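Side-chain contact in cytochrome P450 RhF (Acinetobacter radioresistens, PDB 6RO8), which probably acts as a heme-dependent monooxygenase, the chain here being the heme domain of a longer protein that also carries a [2Fe-2S] ferredoxin-type part: residues A[53-58]-A[64-69]. Residues are numbered along the deposited sequence; the frame is centred on the assembly and turned at random.
Sequences LPIFFS and WIVTRY
Phe56 and Ile65 form the central pair of a beta hairpin, an antiparallel contact between strands 55-58 and 63-66 at the outer end of the five-stranded mixed sheet. Their backbones are joined twice, Ile65 N to Phe56 O at 2.7 Å and Phe56 N to Ile65 O, as a hydrogen-bonded antiparallel pair. Both side chains leave the sheet on one face, where CB of Ile65 sits over one face of the Phe56 ring, displaced toward its rim, 3.5 Å from CZ. Phe56 holds CG between its own N and carbonyl carbon (chi1 64°), which folds the ring back over the partner strand; Phe49 of helix 47-52 also stacks on that ring. The other side carries Ile55, Val66, Phe57 and Trp64. There Phe57 CB rests on the six-membered ring of Trp64, 3.7 Å from its centroid, while the phenyl ring turns an edge to the indole face in a T-shaped pair with planes at 68°. Ile55 CG2 packs against Trp64 CE3, the two side chains crossing at about a right angle. This is the N-terminal hairpin of the P450 beta-rich region: strand 55-58 is an outermost strand of the sheet, and strand 63-66 pairs onward, in parallel, with 340-343; the side chain of Val66 lies about 8 Å from that of the heme-binding Arg322. Beyond the strands, Pro54 O takes two donors from Thr67, the hydroxyl OG1 at 2.7 Å, in the carbonyl plane on a lone pair, and the amide N at 3.1 Å. Arg68, at the N-cap of helix 69-77, runs extended alongside Pro54 and lays one guanidinium face on the proline ring, CZ 3.4 Å from CG, while its NH2 hydrogen-bonds Arg50 O.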
ATOM      1  N   LEU A  53     -25.927  -1.695   5.946  1.00 97.27           N
ATOM      2  CA  LEU A  53     -25.903  -1.774   4.484  1.00 88.00           C
ATOM      3  C   LEU A  53     -24.519  -2.225   4.023  1.00 84.28           C
ATOM      4  O   LEU A  53     -23.838  -1.513   3.273  1.00 81.72           O
ATOM      5  CB  LEU A  53     -26.291  -0.423   3.864  1.00 81.87           C
ATOM      6  CG  LEU A  53     -26.533  -0.343   2.342  1.00 72.25           C
ATOM      7  CD1 LEU A  53     -27.460  -1.418   1.881  1.00 65.01           C
ATOM      8  CD2 LEU A  53     -27.024   1.031   1.897  1.00 72.04           C
ATOM      9  N   PRO A  54     -24.103  -3.428   4.429  1.00 85.75           N
ATOM     10  CA  PRO A  54     -22.669  -3.784   4.382  1.00 83.24           C
ATOM     11  C   PRO A  54     -22.085  -3.839   2.989  1.00 77.25           C
ATOM     12  O   PRO A  54     -20.898  -3.542   2.809  1.00 76.37           O
ATOM     13  CB  PRO A  54     -22.632  -5.161   5.058  1.00 79.45           C
ATOM     14  CG  PRO A  54     -23.914  -5.256   5.804  1.00 81.39           C
ATOM     15  CD  PRO A  54     -24.920  -4.495   5.019  1.00 79.03           C
ATOM     16  N   ILE A  55     -22.874  -4.231   2.005  1.00 73.15           N
ATOM     17  CA  ILE A  55     -22.454  -4.251   0.614  1.00 67.93           C
ATOM     18  C   ILE A  55     -23.426  -3.393  -0.173  1.00 75.43           C
ATOM     19  O   ILE A  55     -24.643  -3.596  -0.100  1.00 86.29           O
ATOM     20  CB  ILE A  55     -22.411  -5.678   0.044  1.00 67.57           C
ATOM     21  CG1 ILE A  55     -21.401  -6.528   0.830  1.00 65.18           C
ATOM     22  CG2 ILE A  55     -22.105  -5.621  -1.442  1.00 71.81           C
ATOM     23  CD1 ILE A  55     -21.580  -8.023   0.685  1.00 60.63           C
ATOM     24  N   PHE A  56     -22.900  -2.421  -0.904  1.00 72.07           N
ATOM     25  CA  PHE A  56     -23.763  -1.547  -1.676  1.00 73.42           C
ATOM     26  C   PHE A  56     -23.006  -1.106  -2.913  1.00 68.58           C
ATOM     27  O   PHE A  56     -21.777  -1.168  -2.964  1.00 71.95           O
ATOM     28  CB  PHE A  56     -24.228  -0.354  -0.832  1.00 74.95           C
ATOM     29  CG  PHE A  56     -23.107   0.546  -0.399  1.00 81.62           C
ATOM     30  CD1 PHE A  56     -22.427   0.305   0.793  1.00 68.59           C
ATOM     31  CD2 PHE A  56     -22.731   1.639  -1.184  1.00 81.40           C
ATOM     32  CE1 PHE A  56     -21.397   1.124   1.195  1.00 67.17           C
ATOM     33  CE2 PHE A  56     -21.698   2.465  -0.785  1.00 80.14           C
ATOM     34  CZ  PHE A  56     -21.032   2.206   0.418  1.00 73.56           C
ATOM     35  N   PHE A  57     -23.751  -0.687  -3.926  1.00 71.52           N
ATOM     36  CA  PHE A  57     -23.153  -0.198  -5.158  1.00 76.82           C
ATOM     37  C   PHE A  57     -23.127   1.326  -5.159  1.00 79.16           C
ATOM     38  O   PHE A  57     -24.163   1.974  -4.965  1.00 81.06           O
ATOM     39  CB  PHE A  57     -23.895  -0.708  -6.393  1.00 76.21           C
ATOM     40  CG  PHE A  57     -23.217  -0.333  -7.663  1.00 77.69           C
ATOM     41  CD1 PHE A  57     -22.084  -1.021  -8.074  1.00 74.53           C
ATOM     42  CD2 PHE A  57     -23.670   0.744  -8.427  1.00 73.87           C
ATOM     43  CE1 PHE A  57     -21.417  -0.666  -9.231  1.00 76.55           C
ATOM     44  CE2 PHE A  57     -23.004   1.104  -9.603  1.00 74.82           C
ATOM     45  CZ  PHE A  57     -21.877   0.399  -9.998  1.00 77.25           C
ATOM     46  N   SER A  58     -21.949   1.896  -5.382  1.00 69.52           N
ATOM     47  CA  SER A  58     -21.807   3.338  -5.500  1.00 71.00           C
ATOM     48  C   SER A  58     -21.813   3.705  -6.984  1.00 84.83           C
ATOM     49  O   SER A  58     -20.925   3.298  -7.747  1.00 84.76           O
ATOM     50  CB  SER A  58     -20.535   3.826  -4.808  1.00 69.50           C
ATOM     51  OG  SER A  58     -20.269   5.192  -5.123  1.00 76.87           O
ATOM     52  N   TRP A  64     -18.862  -1.710  -6.614  1.00 70.93           N
ATOM     53  CA  TRP A  64     -19.456  -2.214  -5.389  1.00 75.62           C
ATOM     54  C   TRP A  64     -18.544  -1.869  -4.214  1.00 73.87           C
ATOM     55  O   TRP A  64     -17.307  -1.861  -4.335  1.00 72.45           O
ATOM     56  CB  TRP A  64     -19.667  -3.719  -5.471  1.00 78.93           C
ATOM     57  CG  TRP A  64     -20.776  -4.116  -6.388  1.00 86.98           C
ATOM     58  CD1 TRP A  64     -20.669  -4.496  -7.695  1.00 92.70           C
ATOM     59  CD2 TRP A  64     -22.167  -4.185  -6.061  1.00 86.88           C
ATOM     60  NE1 TRP A  64     -21.912  -4.792  -8.208  1.00 88.68           N
ATOM     61  CE2 TRP A  64     -22.849  -4.610  -7.225  1.00 88.93           C
ATOM     62  CE3 TRP A  64     -22.904  -3.930  -4.899  1.00 79.73           C
ATOM     63  CZ2 TRP A  64     -24.232  -4.784  -7.259  1.00 83.72           C
ATOM     64  CZ3 TRP A  64     -24.276  -4.096  -4.938  1.00 83.93           C
ATOM     65  CH2 TRP A  64     -24.927  -4.525  -6.112  1.00 83.33           C
ATOM     66  N   ILE A  65     -19.154  -1.545  -3.079  1.00 69.53           N
ATOM     67  CA  ILE A  65     -18.405  -1.267  -1.860  1.00 69.80           C
ATOM     68  C   ILE A  65     -18.665  -2.393  -0.860  1.00 73.76           C
ATOM     69  O   ILE A  65     -19.819  -2.744  -0.586  1.00 84.02           O
ATOM     70  CB  ILE A  65     -18.760   0.111  -1.271  1.00 68.16           C
ATOM     71  CG1 ILE A  65     -18.739   1.200  -2.351  1.00 66.36           C
ATOM     72  CG2 ILE A  65     -17.821   0.436  -0.101  1.00 58.88           C
ATOM     73  CD1 ILE A  65     -17.400   1.787  -2.668  1.00 65.50           C
ATOM     74  N   VAL A  66     -17.591  -2.961  -0.328  1.00 72.04           N
ATOM     75  CA  VAL A  66     -17.656  -4.104   0.578  1.00 70.50           C
ATOM     76  C   VAL A  66     -17.005  -3.667   1.886  1.00 68.47           C
ATOM     77  O   VAL A  66     -15.811  -3.345   1.911  1.00 68.03           O
ATOM     78  CB  VAL A  66     -16.959  -5.321  -0.036  1.00 64.16           C
ATOM     79  CG1 VAL A  66     -17.107  -6.519   0.834  1.00 56.91           C
ATOM     80  CG2 VAL A  66     -17.538  -5.584  -1.419  1.00 61.50           C
ATOM     81  N   THR A  67     -17.793  -3.628   2.965  1.00 71.07           N
ATOM     82  CA  THR A  67     -17.405  -2.954   4.198  1.00 67.44           C
ATOM     83  C   THR A  67     -17.091  -3.882   5.359  1.00 69.04           C
ATOM     84  O   THR A  67     -16.414  -3.447   6.293  1.00 67.00           O
ATOM     85  CB  THR A  67     -18.504  -1.982   4.649  1.00 68.22           C
ATOM     86  OG1 THR A  67     -19.660  -2.723   5.056  1.00 69.24           O
ATOM     87  CG2 THR A  67     -18.869  -0.992   3.520  1.00 68.70           C
ATOM     88  N   ARG A  68     -17.533  -5.140   5.323  1.00 77.36           N
ATOM     89  CA  ARG A  68     -17.434  -6.043   6.464  1.00 75.13           C
ATOM     90  C   ARG A  68     -16.256  -7.003   6.358  1.00 71.78           C
ATOM     91  O   ARG A  68     -15.824  -7.367   5.262  1.00 74.39           O
ATOM     92  CB  ARG A  68     -18.716  -6.852   6.613  1.00 83.27           C
ATOM     93  CG  ARG A  68     -19.825  -6.057   7.247  1.00 88.16           C
ATOM     94  CD  ARG A  68     -20.964  -6.943   7.616  1.00 81.90           C
ATOM     95  NE  ARG A  68     -21.927  -6.190   8.395  1.00 89.26           N
ATOM     96  CZ  ARG A  68     -23.112  -6.656   8.753  1.00 83.73           C
ATOM     97  NH1 ARG A  68     -23.468  -7.877   8.389  1.00 78.09           N
ATOM     98  NH2 ARG A  68     -23.938  -5.897   9.459  1.00 78.90           N
ATOM     99  N   TYR A  69     -15.788  -7.461   7.527  1.00 70.61           N
ATOM    100  CA  TYR A  69     -14.592  -8.298   7.586  1.00 69.95           C
ATOM    101  C   TYR A  69     -14.800  -9.630   6.865  1.00 71.86           C
ATOM    102  O   TYR A  69     -13.972 -10.038   6.042  1.00 75.93           O
ATOM    103  CB  TYR A  69     -14.173  -8.522   9.043  1.00 64.04           C
ATOM    104  CG  TYR A  69     -12.943  -9.407   9.179  1.00 66.84           C
ATOM    105  CD1 TYR A  69     -11.665  -8.863   9.175  1.00 68.10           C
ATOM    106  CD2 TYR A  69     -13.063 -10.788   9.275  1.00 67.32           C
ATOM    107  CE1 TYR A  69     -10.558  -9.659   9.276  1.00 69.74           C
ATOM    108  CE2 TYR A  69     -11.953 -11.594   9.370  1.00 71.86           C
ATOM    109  CZ  TYR A  69     -10.705 -11.025   9.383  1.00 70.85           C
ATOM    110  OH  TYR A  69      -9.593 -11.834   9.482  1.00 79.44           O
TER